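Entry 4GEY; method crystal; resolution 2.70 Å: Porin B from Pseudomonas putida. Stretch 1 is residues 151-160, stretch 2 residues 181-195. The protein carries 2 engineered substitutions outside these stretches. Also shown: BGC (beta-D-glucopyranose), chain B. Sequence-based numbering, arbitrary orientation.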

# COMPACT_ATOMS: atom_id res chain seq x y z
N ARG A 151 -14.35 10.48 -3.22
CA ARG A 151 -13.64 9.33 -3.75
C ARG A 151 -12.19 9.27 -3.30
O ARG A 151 -11.44 10.23 -3.47
CB ARG A 151 -13.71 9.27 -5.27
CG ARG A 151 -15.07 8.91 -5.84
CD ARG A 151 -15.00 8.80 -7.37
NE ARG A 151 -14.46 7.51 -7.80
CZ ARG A 151 -15.20 6.43 -8.05
NH1 ARG A 151 -16.52 6.48 -7.91
NH2 ARG A 151 -14.64 5.29 -8.45
N PHE A 152 -11.81 8.13 -2.72
CA PHE A 152 -10.45 7.85 -2.27
C PHE A 152 -10.31 6.37 -1.93
O PHE A 152 -11.29 5.63 -1.96
CB PHE A 152 -10.05 8.75 -1.08
CG PHE A 152 -11.11 8.85 0.01
CD1 PHE A 152 -12.24 9.64 -0.16
CD2 PHE A 152 -10.94 8.20 1.22
CE1 PHE A 152 -13.20 9.73 0.83
CE2 PHE A 152 -11.88 8.30 2.22
CZ PHE A 152 -13.01 9.07 2.02
N GLY A 153 -9.10 5.91 -1.62
CA GLY A 153 -8.88 4.52 -1.24
C GLY A 153 -8.82 4.37 0.27
O GLY A 153 -8.53 5.33 0.98
N GLU A 154 -9.10 3.16 0.76
CA GLU A 154 -9.18 2.91 2.20
C GLU A 154 -7.87 3.28 2.94
O GLU A 154 -7.89 3.79 4.07
CB GLU A 154 -9.55 1.45 2.50
CG GLU A 154 -11.01 1.02 2.21
CD GLU A 154 -11.24 0.60 0.76
OE1 GLU A 154 -10.34 0.85 -0.09
OE2 GLU A 154 -12.31 0.02 0.47
N GLY A 155 -6.75 3.05 2.27
CA GLY A 155 -5.45 3.19 2.90
C GLY A 155 -5.08 4.62 3.22
O GLY A 155 -4.17 4.87 4.00
N GLU A 156 -5.79 5.55 2.61
CA GLU A 156 -5.56 6.97 2.82
C GLU A 156 -5.94 7.41 4.25
O GLU A 156 -5.37 8.37 4.77
CB GLU A 156 -6.33 7.77 1.77
CG GLU A 156 -6.30 9.27 1.94
CD GLU A 156 -6.91 9.99 0.75
OE1 GLU A 156 -6.56 9.66 -0.39
OE2 GLU A 156 -7.74 10.90 0.97
N ASP A 157 -6.89 6.73 4.88
CA ASP A 157 -7.26 7.03 6.26
C ASP A 157 -7.07 5.85 7.19
O ASP A 157 -6.74 6.00 8.37
CB ASP A 157 -8.71 7.50 6.35
CG ASP A 157 -8.94 8.79 5.61
OD1 ASP A 157 -9.00 8.74 4.36
OD2 ASP A 157 -9.07 9.85 6.28
N PHE A 158 -7.27 4.66 6.66
CA PHE A 158 -7.26 3.46 7.48
C PHE A 158 -5.97 2.66 7.26
O PHE A 158 -5.50 2.54 6.12
CB PHE A 158 -8.51 2.62 7.17
CG PHE A 158 -9.81 3.33 7.48
CD1 PHE A 158 -10.43 4.11 6.52
CD2 PHE A 158 -10.41 3.21 8.72
CE1 PHE A 158 -11.62 4.75 6.80
CE2 PHE A 158 -11.59 3.84 9.00
CZ PHE A 158 -12.20 4.62 8.04
N ASN A 159 -5.39 2.15 8.35
CA ASN A 159 -4.26 1.22 8.24
C ASN A 159 -3.10 1.90 7.50
O ASN A 159 -2.28 1.25 6.85
CB ASN A 159 -4.73 -0.06 7.52
CG ASN A 159 -3.66 -1.14 7.43
OD1 ASN A 159 -3.48 -1.76 6.38
ND2 ASN A 159 -2.94 -1.36 8.52
N SER A 160 -3.06 3.22 7.58
CA SER A 160 -2.10 4.02 6.82
C SER A 160 -0.67 3.79 7.28
O SER A 160 -0.40 3.70 8.48
CB SER A 160 -2.44 5.49 6.93
OG SER A 160 -3.78 5.73 6.60
N GLY A 181 -8.01 -7.77 -3.24
CA GLY A 181 -9.09 -8.15 -4.14
C GLY A 181 -10.36 -7.33 -3.94
O GLY A 181 -11.15 -7.19 -4.88
N ILE A 182 -10.57 -6.79 -2.74
CA ILE A 182 -11.74 -5.95 -2.44
C ILE A 182 -11.39 -4.56 -1.90
O ILE A 182 -12.16 -3.60 -2.06
CB ILE A 182 -12.73 -6.62 -1.43
CG1 ILE A 182 -12.06 -6.80 -0.06
CG2 ILE A 182 -13.23 -7.95 -1.96
CD1 ILE A 182 -12.98 -7.20 1.03
N TRP A 183 -10.25 -4.45 -1.23
CA TRP A 183 -9.82 -3.21 -0.59
C TRP A 183 -8.80 -2.60 -1.54
O TRP A 183 -7.81 -3.24 -1.88
CB TRP A 183 -9.22 -3.54 0.80
CG TRP A 183 -8.45 -2.45 1.55
CD1 TRP A 183 -7.42 -1.68 1.07
CD2 TRP A 183 -8.61 -2.09 2.93
NE1 TRP A 183 -6.95 -0.85 2.06
CE2 TRP A 183 -7.66 -1.08 3.21
CE3 TRP A 183 -9.47 -2.51 3.94
CZ2 TRP A 183 -7.56 -0.48 4.46
CZ3 TRP A 183 -9.36 -1.91 5.19
CH2 TRP A 183 -8.41 -0.91 5.43
N TYR A 184 -9.05 -1.39 -1.99
CA TYR A 184 -8.21 -0.79 -3.03
C TYR A 184 -7.59 0.52 -2.58
O TYR A 184 -8.26 1.54 -2.52
CB TYR A 184 -9.04 -0.52 -4.28
CG TYR A 184 -9.90 -1.68 -4.75
CD1 TYR A 184 -9.45 -2.99 -4.70
CD2 TYR A 184 -11.17 -1.45 -5.26
CE1 TYR A 184 -10.24 -4.05 -5.13
CE2 TYR A 184 -11.96 -2.50 -5.71
CZ TYR A 184 -11.49 -3.79 -5.64
OH TYR A 184 -12.29 -4.82 -6.07
N ASN A 185 -6.30 0.51 -2.30
CA ASN A 185 -5.60 1.75 -2.00
C ASN A 185 -5.41 2.62 -3.23
O ASN A 185 -5.71 2.20 -4.37
CB ASN A 185 -4.22 1.43 -1.41
CG ASN A 185 -4.30 0.64 -0.11
OD1 ASN A 185 -5.11 0.93 0.76
ND2 ASN A 185 -3.46 -0.36 0.01
N TRP A 186 -4.91 3.84 -2.98
CA TRP A 186 -4.23 4.66 -3.99
C TRP A 186 -3.48 3.73 -4.93
O TRP A 186 -2.62 2.98 -4.48
CB TRP A 186 -3.23 5.58 -3.30
CG TRP A 186 -2.38 6.39 -4.24
CD1 TRP A 186 -1.48 5.92 -5.17
CD2 TRP A 186 -2.34 7.82 -4.34
NE1 TRP A 186 -0.91 6.96 -5.84
CE2 TRP A 186 -1.40 8.14 -5.35
CE3 TRP A 186 -2.99 8.87 -3.67
CZ2 TRP A 186 -1.10 9.45 -5.71
CZ3 TRP A 186 -2.70 10.17 -4.03
CH2 TRP A 186 -1.77 10.45 -5.04
N PRO A 187 -3.71 3.84 -6.24
CA PRO A 187 -4.36 4.98 -6.89
C PRO A 187 -5.81 4.74 -7.29
O PRO A 187 -6.29 5.51 -8.13
CB PRO A 187 -3.55 5.12 -8.17
CG PRO A 187 -3.21 3.67 -8.51
CD PRO A 187 -3.14 2.91 -7.22
N VAL A 188 -6.47 3.72 -6.76
CA VAL A 188 -7.87 3.47 -7.11
C VAL A 188 -8.75 4.33 -6.22
O VAL A 188 -8.47 4.49 -5.03
CB VAL A 188 -8.25 1.97 -6.91
CG1 VAL A 188 -9.71 1.72 -7.30
CG2 VAL A 188 -7.36 1.07 -7.72
N SER A 189 -9.81 4.90 -6.78
CA SER A 189 -10.79 5.61 -5.95
C SER A 189 -12.13 4.89 -5.95
O SER A 189 -12.40 4.09 -6.84
CB SER A 189 -10.98 7.05 -6.42
OG SER A 189 -11.89 7.10 -7.51
N GLN A 190 -12.94 5.18 -4.93
CA GLN A 190 -14.28 4.62 -4.74
C GLN A 190 -15.08 5.64 -3.96
O GLN A 190 -14.51 6.44 -3.21
CB GLN A 190 -14.25 3.37 -3.87
CG GLN A 190 -13.48 2.20 -4.40
CD GLN A 190 -12.49 1.70 -3.39
OE1 GLN A 190 -11.74 2.49 -2.78
NE2 GLN A 190 -12.47 0.39 -3.17
N TRP A 191 -16.40 5.58 -4.10
CA TRP A 191 -17.24 6.44 -3.28
C TRP A 191 -17.07 6.03 -1.83
O TRP A 191 -17.09 4.84 -1.51
CB TRP A 191 -18.70 6.36 -3.73
CG TRP A 191 -18.97 7.08 -5.01
CD1 TRP A 191 -19.30 6.53 -6.21
CD2 TRP A 191 -18.92 8.50 -5.23
NE1 TRP A 191 -19.47 7.51 -7.16
CE2 TRP A 191 -19.23 8.73 -6.58
CE3 TRP A 191 -18.64 9.60 -4.41
CZ2 TRP A 191 -19.28 10.01 -7.14
CZ3 TRP A 191 -18.69 10.87 -4.96
CH2 TRP A 191 -19.01 11.06 -6.31
N ALA A 192 -16.88 7.00 -0.96
CA ALA A 192 -16.63 6.69 0.44
C ALA A 192 -17.05 7.80 1.39
O ALA A 192 -17.10 8.98 1.02
CB ALA A 192 -15.19 6.37 0.64
N LEU A 193 -17.38 7.38 2.61
CA LEU A 193 -17.70 8.27 3.70
C LEU A 193 -16.86 7.85 4.90
O LEU A 193 -16.85 6.68 5.28
CB LEU A 193 -19.18 8.18 4.04
CG LEU A 193 -19.69 9.05 5.19
CD1 LEU A 193 -19.43 10.53 4.90
CD2 LEU A 193 -21.17 8.79 5.48
N ARG A 194 -16.14 8.80 5.49
CA ARG A 194 -15.29 8.49 6.64
C ARG A 194 -15.53 9.47 7.78
O ARG A 194 -15.33 10.67 7.61
CB ARG A 194 -13.80 8.50 6.23
CG ARG A 194 -12.88 8.13 7.37
CD ARG A 194 -11.85 9.21 7.66
NE ARG A 194 -12.45 10.53 7.77
CZ ARG A 194 -11.74 11.66 7.85
NH1 ARG A 194 -10.42 11.60 7.84
NH2 ARG A 194 -12.35 12.82 7.94
N VAL A 195 -15.95 8.96 8.93
CA VAL A 195 -16.24 9.81 10.10
C VAL A 195 -15.18 9.61 11.19
O VAL A 195 -14.82 8.48 11.53
CB VAL A 195 -17.66 9.56 10.67
CG1 VAL A 195 -17.90 10.41 11.89
CG2 VAL A 195 -18.74 9.86 9.63
C2 BGC B . 0.45 -0.52 -6.37
C3 BGC B . 0.62 0.20 -5.19
C4 BGC B . -0.66 0.52 -4.55
C5 BGC B . -1.54 -0.74 -4.28
C6 BGC B . -2.82 -0.49 -3.91
C1 BGC B . -0.20 -1.78 -6.15
O1 BGC B . -0.33 -2.42 -7.37
O2 BGC B . 1.77 -0.76 -6.97
O3 BGC B . 1.36 1.43 -5.49
O4 BGC B . -0.41 1.22 -3.37
O5 BGC B . -1.51 -1.55 -5.58
O6 BGC B . -3.75 -0.13 -4.87

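The two stretches meet at a short antiparallel pairing of R151 with W191 that gives way to a loop packed against residues 183-185, burying 927 Å² in all. R151 and W191 form a non-hydrogen-bonded pair with their side chains on the same face of the sheet. With chi1 m and chi2 t, the R151 chain runs across the W191 indole: CG lies 4.0 Å from the centroid of the six-membered ring and CZ 4.6 Å from that of the five-membered ring, a CH-pi and a cation-pi contact over one face. The p setting of chi3 then bends the guanidinium back, and R151 NE donates to S189 OG at 2.6 Å, with the hydroxyl near the guanidinium plane.

F152 N donates to Q190 O (3.2 Å). The F152 CB points away from the second stretch, yet chi1 p (45°) returns the ring, so that A192 CB sits over its face, 3.7 Å from F152 CZ. At G153 a side chain would have no room: an ideal CB would lie 2.6 Å from Y184 O.

E154 serves two purposes. Its CB rests over the W183 face, 3.5 Å from the five-membered ring centroid, while chi1 m and chi2 p fold the carboxylate round so that OE1 accepts from Y184 N at 3.2 Å. W183, with chi1 t, has a CB directed sideways but an indole that reaches the first stretch; its NE1 donates to N185 OD1 (2.9 Å) within its own stretch, which helps hold the ring in place. F158 CB packs 3.9 Å from W183 CH2.

Farther along, D157 and R194 point toward each other's stretches and close a salt bridge, D157 OD2 to R194 NH1, at 2.7 Å. The R194 aliphatic chain also meets F158, whose CZ lies 3.6 Å from R194 CG.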